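Local atomic coordinates of cytochrome c, putative (Shewanella oneidensis, PDB entry 1SP3), a protein that carries eight covalently bound hemes c and probably works as a respiratory oxidoreductase, with tetrathionate reduction as its proposed activity. Residues 2-7 / 24-29; 16-21 / 97-102; 81-84 / 89-92; 106-111 / 116-121. All coordinates share one frame; numbering follows the deposited sequence.

Contact 1: residues 2-7 / 24-29; sequences NPHKDV and TCHEEQ. With HEC (heme c), chain C.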
# COMPACT_ATOMS: atom_id res chain seq x y z
N ASN A 2 18.95 18.86 -22.21
CA ASN A 2 19.79 17.68 -22.09
C ASN A 2 19.90 17.01 -23.47
O ASN A 2 19.19 17.46 -24.38
CB ASN A 2 19.25 16.75 -21.01
CG ASN A 2 17.82 16.37 -21.21
OD1 ASN A 2 16.97 16.59 -20.33
ND2 ASN A 2 17.52 15.81 -22.36
N PRO A 3 20.77 15.98 -23.63
CA PRO A 3 21.00 15.29 -24.88
C PRO A 3 19.90 14.32 -25.35
O PRO A 3 20.06 13.78 -26.48
CB PRO A 3 22.22 14.41 -24.56
CG PRO A 3 22.76 14.94 -23.42
CD PRO A 3 21.61 15.38 -22.58
N HIS A 4 18.87 14.06 -24.52
CA HIS A 4 17.96 12.92 -24.77
C HIS A 4 17.46 12.76 -26.22
O HIS A 4 17.55 11.68 -26.80
CB HIS A 4 16.72 12.96 -23.84
CG HIS A 4 17.06 12.88 -22.39
ND1 HIS A 4 16.24 13.40 -21.42
CD2 HIS A 4 18.15 12.39 -21.74
CE1 HIS A 4 16.80 13.23 -20.23
NE2 HIS A 4 17.96 12.60 -20.40
N LYS A 5 16.91 13.84 -26.75
CA LYS A 5 16.23 13.86 -28.03
C LYS A 5 17.12 13.49 -29.21
O LYS A 5 16.64 12.95 -30.22
CB LYS A 5 15.54 15.21 -28.22
CG LYS A 5 14.13 15.21 -27.56
CD LYS A 5 13.89 16.37 -26.58
CE LYS A 5 12.42 16.46 -26.11
NZ LYS A 5 12.13 17.75 -25.35
N ASP A 6 18.42 13.75 -29.02
CA ASP A 6 19.50 13.47 -29.95
C ASP A 6 20.07 12.05 -29.81
O ASP A 6 20.43 11.42 -30.82
CB ASP A 6 20.65 14.53 -29.75
CG ASP A 6 20.29 15.95 -30.33
OD1 ASP A 6 19.26 16.09 -31.08
OD2 ASP A 6 20.97 17.00 -30.10
N VAL A 7 20.15 11.53 -28.58
CA VAL A 7 20.93 10.29 -28.35
C VAL A 7 20.12 8.96 -28.29
O VAL A 7 20.70 7.87 -28.26
CB VAL A 7 21.92 10.43 -27.17
CG1 VAL A 7 22.68 9.14 -27.00
CG2 VAL A 7 22.96 11.55 -27.41
N THR A 24 24.65 4.66 -20.07
CA THR A 24 25.92 5.25 -20.59
C THR A 24 26.19 6.61 -19.85
O THR A 24 27.34 7.04 -19.73
CB THR A 24 25.90 5.43 -22.14
OG1 THR A 24 24.67 6.07 -22.58
CG2 THR A 24 25.86 4.02 -22.86
N CYS A 25 25.13 7.23 -19.29
CA CYS A 25 25.28 8.52 -18.62
C CYS A 25 24.72 8.55 -17.22
O CYS A 25 25.08 9.46 -16.48
CB CYS A 25 24.54 9.55 -19.44
SG CYS A 25 25.10 9.82 -21.20
N HIS A 26 23.84 7.60 -16.83
CA HIS A 26 23.19 7.67 -15.54
C HIS A 26 23.44 6.41 -14.70
O HIS A 26 22.59 6.01 -13.89
CB HIS A 26 21.66 7.90 -15.69
CG HIS A 26 21.28 9.21 -16.34
ND1 HIS A 26 21.61 10.44 -15.80
CD2 HIS A 26 20.60 9.48 -17.49
CE1 HIS A 26 21.11 11.40 -16.56
NE2 HIS A 26 20.50 10.85 -17.60
N GLU A 27 24.58 5.78 -14.88
CA GLU A 27 25.02 4.76 -13.94
C GLU A 27 24.88 5.09 -12.45
O GLU A 27 24.48 4.24 -11.62
CB GLU A 27 26.46 4.36 -14.22
CG GLU A 27 26.66 2.94 -13.70
CD GLU A 27 28.05 2.36 -13.96
OE1 GLU A 27 28.77 2.81 -14.91
OE2 GLU A 27 28.38 1.42 -13.21
N GLU A 28 25.17 6.33 -12.09
CA GLU A 28 24.98 6.75 -10.71
C GLU A 28 23.52 6.60 -10.20
O GLU A 28 23.26 6.03 -9.13
CB GLU A 28 25.45 8.22 -10.50
CG GLU A 28 26.10 8.34 -9.12
CD GLU A 28 26.36 9.78 -8.63
OE1 GLU A 28 27.00 9.87 -7.54
OE2 GLU A 28 25.91 10.82 -9.27
N GLN A 29 22.59 7.13 -10.97
CA GLN A 29 21.16 7.08 -10.64
C GLN A 29 20.70 5.63 -10.48
O GLN A 29 19.97 5.32 -9.58
CB GLN A 29 20.43 7.74 -11.82
CG GLN A 29 20.42 9.30 -11.87
CD GLN A 29 21.79 9.92 -12.12
OE1 GLN A 29 22.56 9.42 -12.89
NE2 GLN A 29 22.06 11.02 -11.48
FE HEC C . 19.33 11.74 -19.04
CHA HEC C . 18.86 14.63 -17.45
CHB HEC C . 16.70 10.31 -17.37
CHC HEC C . 19.43 8.98 -21.11
CHD HEC C . 22.35 12.75 -20.23
NA HEC C . 18.01 12.34 -17.62
C1A HEC C . 17.95 13.63 -17.15
C2A HEC C . 16.85 13.69 -16.24
C3A HEC C . 16.24 12.49 -16.22
C4A HEC C . 16.98 11.62 -17.08
CMA HEC C . 14.96 12.11 -15.44
CAA HEC C . 16.41 14.98 -15.47
CBA HEC C . 15.28 15.49 -16.40
CGA HEC C . 14.75 16.80 -15.94
O1A HEC C . 13.75 17.27 -16.58
O2A HEC C . 15.33 17.34 -14.95
NB HEC C . 18.26 9.96 -19.24
C1B HEC C . 17.23 9.58 -18.39
C2B HEC C . 16.78 8.27 -18.83
C3B HEC C . 17.54 7.92 -19.88
C4B HEC C . 18.46 8.98 -20.16
CMB HEC C . 15.63 7.47 -18.18
CAB HEC C . 17.36 6.68 -20.75
CBB HEC C . 16.14 6.68 -21.32
NC HEC C . 20.61 11.04 -20.41
C1C HEC C . 20.49 9.87 -21.12
C2C HEC C . 21.66 9.72 -21.95
C3C HEC C . 22.47 10.78 -21.69
C4C HEC C . 21.82 11.60 -20.71
CMC HEC C . 21.91 8.50 -22.90
CAC HEC C . 23.90 11.10 -22.31
CBC HEC C . 24.19 10.93 -23.62
ND HEC C . 20.42 13.44 -18.88
C1D HEC C . 21.66 13.63 -19.45
C2D HEC C . 22.17 14.95 -19.04
C3D HEC C . 21.07 15.51 -18.22
C4D HEC C . 20.04 14.51 -18.16
CMD HEC C . 23.52 15.65 -19.37
CAD HEC C . 21.13 16.86 -17.49
CBD HEC C . 21.95 16.55 -16.25
CGD HEC C . 22.31 17.83 -15.47
O1D HEC C . 23.29 18.57 -15.84
O2D HEC C . 21.59 18.14 -14.49
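His4 and His26 face each other from two short pieces of helix that are held apart by a heme. The first is a single turn near residues 4-7, tied down where Pro3 O accepts from both Asp6 N (3.0 Å) and Val7 N; the second is a kinked part of helix 15-34, in which the amides of Thr24, Glu28 and Gln29 have no helical hydrogen bond back to the preceding turn. The two imidazoles approach the iron from opposite faces of the porphyrin. Each NE2 lies 2.1 Å from FE, and His4 NE2 stands 4.2 Å from His26 NE2, so the iron lies almost on the line between them. Both rings present an edge, not a face, to the metal. A second, rather bent bond helps fix the rotation of His26: ND1 donates to Gln29 OE1 at 3.2 Å, with an N-H...O angle of 138°. The oxygen lies close to the ring plane, yet the donor reaches it from above the amide plane (73° out). Such a partner would tend to make the imidazole a somewhat stronger ligand. On the His4 side, Pro3 lays its CD 3.6 Å from C1D of the heme, and Asn2 CB rests near C3D. On the other side, Cys25 SG, turned toward the heme edge by a chi1 of -60°, forms a thioether to the vinyl-derived CAC. The whole is a bis-histidine c-type heme site, its CXXCH segment supplying Cys22, Cys25 and His26 and the N-terminal segment supplying His4.

Contact 2: residues 16-21 / 97-102; sequences SEVTTQ and DCLICH. With HEC (heme c), chain E.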
# COMPACT_ATOMS: atom_id res chain seq x y z
N SER A 16 15.16 -3.29 -21.13
CA SER A 16 16.59 -3.24 -20.74
C SER A 16 17.45 -2.65 -21.78
O SER A 16 18.49 -2.12 -21.41
CB SER A 16 17.24 -4.60 -20.46
OG SER A 16 16.34 -5.35 -19.73
N GLU A 17 17.08 -2.78 -23.06
CA GLU A 17 17.82 -2.05 -24.11
C GLU A 17 17.73 -0.53 -23.98
O GLU A 17 18.65 0.22 -24.38
CB GLU A 17 17.19 -2.32 -25.44
CG GLU A 17 17.74 -3.50 -26.16
CD GLU A 17 16.94 -3.70 -27.43
OE1 GLU A 17 17.23 -3.00 -28.40
OE2 GLU A 17 15.97 -4.47 -27.43
N VAL A 18 16.55 -0.08 -23.56
CA VAL A 18 16.42 1.31 -23.23
C VAL A 18 17.32 1.59 -22.06
O VAL A 18 18.07 2.55 -22.11
CB VAL A 18 14.99 1.77 -22.95
CG1 VAL A 18 14.96 3.26 -22.54
CG2 VAL A 18 14.12 1.58 -24.23
N THR A 19 17.27 0.74 -21.04
CA THR A 19 17.96 1.07 -19.80
C THR A 19 19.44 1.05 -20.07
O THR A 19 20.19 1.85 -19.47
CB THR A 19 17.65 0.07 -18.64
OG1 THR A 19 16.34 0.28 -18.22
CG2 THR A 19 18.47 0.44 -17.34
N THR A 20 19.88 0.07 -20.86
CA THR A 20 21.29 0.03 -21.15
C THR A 20 21.84 1.28 -21.85
O THR A 20 22.98 1.71 -21.56
CB THR A 20 21.89 -1.40 -21.61
OG1 THR A 20 22.68 -1.31 -22.81
CG2 THR A 20 20.93 -2.43 -21.82
N GLN A 21 21.00 1.95 -22.62
CA GLN A 21 21.34 3.32 -23.02
C GLN A 21 21.47 4.33 -21.84
O GLN A 21 22.56 4.97 -21.68
CB GLN A 21 20.37 3.83 -24.07
CG GLN A 21 20.66 3.13 -25.47
CD GLN A 21 22.17 3.15 -25.80
OE1 GLN A 21 22.80 4.23 -25.81
NE2 GLN A 21 22.77 1.96 -26.04
N ASP A 97 13.82 -0.16 -14.27
CA ASP A 97 12.90 0.52 -15.16
C ASP A 97 13.00 2.03 -14.91
O ASP A 97 12.59 2.52 -13.86
CB ASP A 97 11.48 -0.06 -14.92
CG ASP A 97 10.41 0.53 -15.89
OD1 ASP A 97 10.61 1.65 -16.48
OD2 ASP A 97 9.30 -0.07 -16.08
N CYS A 98 13.64 2.74 -15.83
CA CYS A 98 13.85 4.17 -15.76
C CYS A 98 12.72 4.90 -16.32
O CYS A 98 12.56 6.04 -15.99
CB CYS A 98 15.07 4.66 -16.56
SG CYS A 98 16.53 3.90 -15.90
N LEU A 99 11.91 4.25 -17.14
CA LEU A 99 10.79 4.93 -17.80
C LEU A 99 9.50 5.07 -16.99
O LEU A 99 8.71 6.03 -17.23
CB LEU A 99 10.48 4.17 -19.09
CG LEU A 99 11.73 4.01 -19.94
CD1 LEU A 99 11.38 3.00 -21.08
CD2 LEU A 99 12.24 5.39 -20.50
N ILE A 100 9.25 4.12 -16.08
CA ILE A 100 7.99 4.16 -15.39
C ILE A 100 7.83 5.48 -14.57
O ILE A 100 6.74 6.08 -14.54
CB ILE A 100 7.75 2.87 -14.59
CG1 ILE A 100 6.35 2.82 -13.92
CG2 ILE A 100 8.82 2.68 -13.55
CD1 ILE A 100 5.34 2.42 -14.89
N CYS A 101 8.89 6.00 -13.97
CA CYS A 101 8.73 7.26 -13.23
C CYS A 101 8.96 8.50 -14.05
O CYS A 101 8.60 9.58 -13.64
CB CYS A 101 9.66 7.31 -12.02
SG CYS A 101 9.27 6.01 -10.79
N HIS A 102 9.62 8.35 -15.17
CA HIS A 102 10.13 9.51 -15.93
C HIS A 102 9.47 9.72 -17.28
O HIS A 102 9.74 10.73 -17.91
CB HIS A 102 11.65 9.39 -16.09
CG HIS A 102 12.40 9.62 -14.79
ND1 HIS A 102 12.34 10.81 -14.10
CD2 HIS A 102 13.22 8.83 -14.07
CE1 HIS A 102 13.09 10.75 -13.01
NE2 HIS A 102 13.66 9.57 -12.99
FE HEC E . 14.81 9.11 -11.47
CHA HEC E . 15.35 12.37 -10.54
CHB HEC E . 17.28 9.51 -13.80
CHC HEC E . 14.56 5.79 -12.12
CHD HEC E . 12.11 8.83 -9.47
NA HEC E . 16.06 10.68 -12.09
C1A HEC E . 16.14 11.92 -11.54
C2A HEC E . 17.20 12.71 -12.19
C3A HEC E . 17.77 11.92 -13.08
C4A HEC E . 17.05 10.61 -13.01
CMA HEC E . 18.97 12.28 -14.01
CAA HEC E . 17.61 14.17 -11.85
CBA HEC E . 18.09 14.25 -10.36
CGA HEC E . 19.21 13.25 -10.11
O1A HEC E . 20.14 13.34 -10.94
O2A HEC E . 19.20 12.41 -9.11
NB HEC E . 15.72 7.94 -12.67
C1B HEC E . 16.70 8.26 -13.55
C2B HEC E . 17.12 7.04 -14.18
C3B HEC E . 16.38 6.05 -13.71
C4B HEC E . 15.47 6.57 -12.76
CMB HEC E . 18.21 6.94 -15.30
CAB HEC E . 16.50 4.52 -14.06
CBB HEC E . 17.69 3.83 -13.97
NC HEC E . 13.54 7.54 -10.86
C1C HEC E . 13.60 6.26 -11.29
C2C HEC E . 12.50 5.52 -10.70
C3C HEC E . 11.79 6.35 -9.94
C4C HEC E . 12.48 7.65 -10.03
CMC HEC E . 12.25 4.01 -10.97
CAC HEC E . 10.47 6.11 -9.10
CBC HEC E . 10.17 5.02 -8.37
ND HEC E . 13.91 10.38 -10.22
C1D HEC E . 12.77 10.04 -9.48
C2D HEC E . 12.38 11.15 -8.72
C3D HEC E . 13.44 12.22 -9.01
C4D HEC E . 14.30 11.68 -9.98
CMD HEC E . 11.17 11.28 -7.71
CAD HEC E . 13.50 13.65 -8.46
CBD HEC E . 12.46 14.43 -9.27
CGD HEC E . 12.24 15.87 -8.85
O1D HEC E . 11.19 16.44 -9.25
O2D HEC E . 13.11 16.42 -8.11
O HOH W 1 13.86 1.94 -18.55
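Thr19 and Cys98 bring the backbones closest, with their CA atoms 6.5 Å apart, where a regular turn of helix 15-34 meets the loop entering the weakly bonded helix 99-102. The apolar touch is made by Val18, whose CG1 lies 3.9 Å from Leu99 CD1 and nearly as close to CD2, meeting both methyls of the leucine fork. Placing CG1 anti to the backbone N (chi1 177°) turns this branch to the leucine. Beside it, Thr19 CG2 packs loosely on Cys98 SG. A water bridges the two segments: it donates to Thr19 OG1 (3.0 Å) and accepts from Cys98 N (2.8 Å), while the threonine hydroxyl is also hydrogen-bonded to Val96 O. The start of the short helix is capped by Asp97, whose OD1 accepts from Ile100 N at 2.8 Å, met from above the carboxylate plane, and more weakly from Leu99 N. That turn carries the CXXCH motif: thioethers join Cys98 SG to CAB and Cys101 SG to CAC, and His102 NE2 binds the iron opposite His190. A bond from His102 ND1 to Gly132 O holds the imidazole in its orientation. Around the contact, helix 124-129 covers the apolar seam, with Leu124 and Ala128 against Val18 and Ile127 against Leu99; Tyr81 closes in on Thr19 from a loop, and the heme ligated by His4 and His26 touches Val18 and Cys98.

Contact 3: residues 81-84 / 89-92; sequences YGWK and DFKD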
# COMPACT_ATOMS: atom_id res chain seq x y z
N TYR A 81 12.67 -4.88 -14.74
CA TYR A 81 12.22 -5.70 -15.87
C TYR A 81 12.61 -7.19 -15.66
O TYR A 81 13.77 -7.47 -15.64
CB TYR A 81 12.91 -5.26 -17.18
CG TYR A 81 12.62 -3.84 -17.61
CD1 TYR A 81 13.68 -2.95 -17.88
CD2 TYR A 81 11.32 -3.42 -17.85
CE1 TYR A 81 13.40 -1.62 -18.32
CE2 TYR A 81 11.06 -2.16 -18.27
CZ TYR A 81 12.09 -1.25 -18.51
OH TYR A 81 11.78 0.05 -18.93
N GLY A 82 11.67 -8.14 -15.59
CA GLY A 82 12.05 -9.57 -15.54
C GLY A 82 11.96 -10.29 -14.19
O GLY A 82 12.32 -11.44 -14.12
N TRP A 83 11.58 -9.61 -13.10
CA TRP A 83 11.47 -10.29 -11.82
C TRP A 83 10.24 -11.23 -11.90
O TRP A 83 9.09 -10.81 -11.78
CB TRP A 83 11.41 -9.31 -10.64
CG TRP A 83 11.28 -9.94 -9.29
CD1 TRP A 83 11.26 -11.29 -9.02
CD2 TRP A 83 11.21 -9.29 -8.04
NE1 TRP A 83 11.15 -11.51 -7.67
CE2 TRP A 83 11.08 -10.30 -7.05
CE3 TRP A 83 11.13 -7.97 -7.65
CZ2 TRP A 83 10.94 -10.01 -5.71
CZ3 TRP A 83 11.02 -7.69 -6.33
CH2 TRP A 83 10.88 -8.67 -5.37
N LYS A 84 10.52 -12.49 -12.21
CA LYS A 84 9.46 -13.50 -12.45
C LYS A 84 9.53 -14.65 -11.44
O LYS A 84 8.58 -15.39 -11.30
CB LYS A 84 9.43 -14.01 -13.88
CG LYS A 84 10.67 -14.70 -14.29
CD LYS A 84 10.58 -15.35 -15.69
CE LYS A 84 12.00 -15.85 -16.14
NZ LYS A 84 12.07 -17.07 -17.09
N ASP A 89 18.08 -11.25 -10.63
CA ASP A 89 19.35 -10.68 -10.30
C ASP A 89 19.23 -9.21 -9.83
O ASP A 89 19.23 -8.32 -10.64
CB ASP A 89 20.22 -10.73 -11.56
CG ASP A 89 21.61 -10.23 -11.30
OD1 ASP A 89 21.98 -9.90 -10.11
OD2 ASP A 89 22.37 -10.09 -12.23
N PHE A 90 19.12 -8.95 -8.54
CA PHE A 90 19.01 -7.61 -8.02
C PHE A 90 20.24 -6.72 -8.22
O PHE A 90 20.23 -5.62 -7.77
CB PHE A 90 18.55 -7.59 -6.54
CG PHE A 90 17.12 -8.04 -6.37
CD1 PHE A 90 16.82 -9.40 -6.18
CD2 PHE A 90 16.07 -7.11 -6.50
CE1 PHE A 90 15.45 -9.81 -6.03
CE2 PHE A 90 14.69 -7.49 -6.33
CZ PHE A 90 14.39 -8.85 -6.14
N LYS A 91 21.31 -7.21 -8.87
CA LYS A 91 22.53 -6.43 -9.03
C LYS A 91 22.73 -6.03 -10.47
O LYS A 91 23.65 -5.28 -10.82
CB LYS A 91 23.78 -7.15 -8.55
CG LYS A 91 23.76 -7.53 -7.06
CD LYS A 91 23.59 -6.37 -6.03
CE LYS A 91 24.35 -4.99 -6.28
NZ LYS A 91 25.83 -4.91 -6.76
N ASP A 92 21.83 -6.51 -11.29
CA ASP A 92 21.88 -6.13 -12.69
C ASP A 92 21.26 -4.75 -13.02
O ASP A 92 19.99 -4.59 -13.19
CB ASP A 92 21.20 -7.21 -13.50
CG ASP A 92 21.44 -7.06 -14.98
OD1 ASP A 92 21.92 -5.95 -15.45
OD2 ASP A 92 21.10 -7.99 -15.77
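Phe90 drives the edge of its ring into the face of the Trp83 indole, poised over the six-membered ring. The leading atom is CZ, which stands 3.4 Å above the indole plane; Phe90 CZ is 3.6 Å from both Trp83 CZ3 and CH2, and scarcely farther from the other four carbons of that ring. Phe90 CE2 follows, 3.7 Å from Trp83 CZ3. The centroids of the two six-membered rings are 4.8 Å apart and the planes meet at 81°, a clear T-shaped (edge-to-face) pair. The backbones themselves stay well separated, the closest CA atoms being those of Trp83 and Asp89 at 8.0 Å, so the long side chains do all the bridging. Trp83 reaches out with CG anti to its own backbone N (chi1 179°), whereas Phe90 sits on a type I turn from Asp89 to Asp92. That turn is closed by Asp92 N to Asp89 O at 3.2 Å and stiffened by an Asx turn, in which Lys91 N donates to Asp89 OD1 at 3.0 Å from above the carboxylate plane. Phe88 belongs to the same aromatic cluster, edge-to-face with Phe90 and inclined only slightly to Trp83; Trp41 and His78 also meet the indole. The chain is further held by Trp39 NE1 bonding to Phe90 O and by Thr75 to Trp83 O. Since only carbon atoms meet across the pair, its cohesion probably comes from dispersion together with a CH-pi attraction of the phenylalanine edge to the indole face, which the near-perpendicular setting suits.

Contact 4: residues 106-111 / 116-121; sequences GTYVKD and GEPMAK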
# COMPACT_ATOMS: atom_id res chain seq x y z
N GLY A 106 2.67 9.73 -21.29
CA GLY A 106 1.45 9.10 -20.81
C GLY A 106 1.20 7.82 -21.53
O GLY A 106 0.17 7.21 -21.33
N THR A 107 2.11 7.38 -22.39
CA THR A 107 1.82 6.11 -23.08
C THR A 107 2.58 4.92 -22.48
O THR A 107 2.27 3.77 -22.83
CB THR A 107 2.15 6.17 -24.57
OG1 THR A 107 3.59 6.22 -24.76
CG2 THR A 107 1.54 7.42 -25.21
N TYR A 108 3.59 5.18 -21.63
CA TYR A 108 4.39 4.06 -21.14
C TYR A 108 3.56 3.23 -20.15
O TYR A 108 2.99 3.75 -19.21
CB TYR A 108 5.75 4.48 -20.58
CG TYR A 108 6.57 3.31 -20.01
CD1 TYR A 108 7.36 2.53 -20.82
CD2 TYR A 108 6.55 3.02 -18.63
CE1 TYR A 108 8.15 1.51 -20.29
CE2 TYR A 108 7.36 2.00 -18.11
CZ TYR A 108 8.12 1.25 -18.95
OH TYR A 108 8.84 0.22 -18.44
N VAL A 109 3.46 1.94 -20.43
CA VAL A 109 2.61 1.03 -19.66
C VAL A 109 3.33 -0.33 -19.59
O VAL A 109 3.78 -0.85 -20.63
CB VAL A 109 1.23 0.81 -20.35
CG1 VAL A 109 0.44 -0.35 -19.63
CG2 VAL A 109 0.38 2.08 -20.33
N LYS A 110 3.38 -0.90 -18.40
CA LYS A 110 4.00 -2.23 -18.10
C LYS A 110 2.86 -3.25 -18.19
O LYS A 110 1.78 -3.06 -17.66
CB LYS A 110 4.61 -2.25 -16.68
CG LYS A 110 5.89 -1.39 -16.56
CD LYS A 110 6.36 -1.19 -15.11
CE LYS A 110 7.24 -2.30 -14.59
NZ LYS A 110 8.65 -2.11 -14.85
N ASP A 111 3.12 -4.28 -18.96
CA ASP A 111 2.20 -5.35 -19.19
C ASP A 111 1.82 -6.03 -17.85
O ASP A 111 2.69 -6.59 -17.20
CB ASP A 111 2.94 -6.30 -20.09
CG ASP A 111 2.17 -7.56 -20.41
OD1 ASP A 111 1.24 -7.94 -19.66
OD2 ASP A 111 2.49 -8.26 -21.39
N GLY A 116 7.26 -7.04 -15.34
CA GLY A 116 7.86 -5.72 -15.37
C GLY A 116 8.06 -5.16 -16.78
O GLY A 116 8.17 -3.93 -16.99
N GLU A 117 8.06 -6.07 -17.74
CA GLU A 117 8.24 -5.76 -19.17
C GLU A 117 7.16 -4.81 -19.63
O GLU A 117 5.99 -4.96 -19.22
CB GLU A 117 8.21 -7.06 -20.01
CG GLU A 117 9.41 -7.25 -20.89
CD GLU A 117 10.77 -7.06 -20.18
OE1 GLU A 117 11.53 -6.14 -20.61
OE2 GLU A 117 11.09 -7.84 -19.23
N PRO A 118 7.54 -3.88 -20.53
CA PRO A 118 6.58 -2.93 -21.09
C PRO A 118 5.64 -3.69 -22.00
O PRO A 118 6.06 -4.69 -22.56
CB PRO A 118 7.46 -2.05 -21.99
CG PRO A 118 8.84 -2.31 -21.59
CD PRO A 118 8.85 -3.74 -21.18
N MET A 119 4.42 -3.20 -22.17
CA MET A 119 3.53 -3.66 -23.24
C MET A 119 4.16 -3.64 -24.61
O MET A 119 5.00 -2.80 -24.94
CB MET A 119 2.27 -2.78 -23.31
CG MET A 119 1.40 -2.93 -22.08
SD MET A 119 0.47 -4.52 -22.11
CE MET A 119 -0.64 -4.17 -23.71
N ALA A 120 3.65 -4.55 -25.42
CA ALA A 120 4.04 -4.70 -26.82
C ALA A 120 3.48 -3.52 -27.62
O ALA A 120 2.38 -3.02 -27.30
CB ALA A 120 3.47 -6.03 -27.35
N LYS A 121 4.24 -3.06 -28.63
CA LYS A 121 3.78 -1.99 -29.53
C LYS A 121 3.90 -0.58 -28.94
O LYS A 121 3.22 0.35 -29.38
CB LYS A 121 2.31 -2.22 -30.02
CG LYS A 121 2.11 -3.39 -31.11
CD LYS A 121 0.97 -4.39 -30.69
CE LYS A 121 -0.38 -4.09 -31.44
NZ LYS A 121 -1.44 -3.51 -30.51
O HOH W 2 5.07 -5.72 -16.70
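Lys110 and Pro118 form a single beta bridge, their CA atoms 4.0 Å apart, with a backbone bond on either side of them. Met119 N donates to Val109 O at 2.9 Å and nearly straight (165°); Asp111 N donates to Glu117 O at 3.0 Å, in the carbonyl plane though more bent (144°). The pattern is that of a non-hydrogen-bonded antiparallel pair, but the chains diverge at once, their directions differing by 106°. Glu117 O is gripped twice, since a water also donates to it; the same water donates to Asp111 O (2.6 Å) and accepts weakly from Gly116 N. The lysine chain, bent at its last two torsions, curls back so that Lys110 NZ meets a lone pair of Gly116 O at 2.8 Å. Its strongest partner lies outside the loop, a salt bridge to Asp97 OD2, which would offset its charge, with a further bond to Gly80 O. Asp111 OD1 accepts from Ala113 N. Apolar parts close the rest: Val109 CG1 lies alongside Met119 CG (3.7 Å), Met119 SD rests on Asp111 CA, and Tyr108 CE1 touches Pro118 CB at 4.0 Å. This hairpin-like loop lies between helices 99-102 and 124-129, and Tyr108 packs on both, against Leu99 and Ile100 of the first and Ile127 of the second, while its hydroxyl bonds to Asp97 and Tyr81.

Overall arrangement
All four contacts lie on one side of the chain's centre, in the N-terminal heme-bearing part. Contacts 1 and 2 share helix 15-34, have centres 11 Å apart and alternate along the chain, so that this one helix connects two successive heme sites. Contact 3 is nested inside the loop that contact 2 closes, and contact 4 follows once contact 2 has closed. Asp97 and Tyr81 join the last three: Asp97 from contact 2 meets Tyr108 and Lys110 of contact 4, and Tyr81 of contact 3 bonds to Tyr108. Contact 1 touches neither 3 nor 4, about 22 and 21 Å away between centres. Heme attachment is thus joined through Asp97 and Tyr81 to contacts 3 and 4.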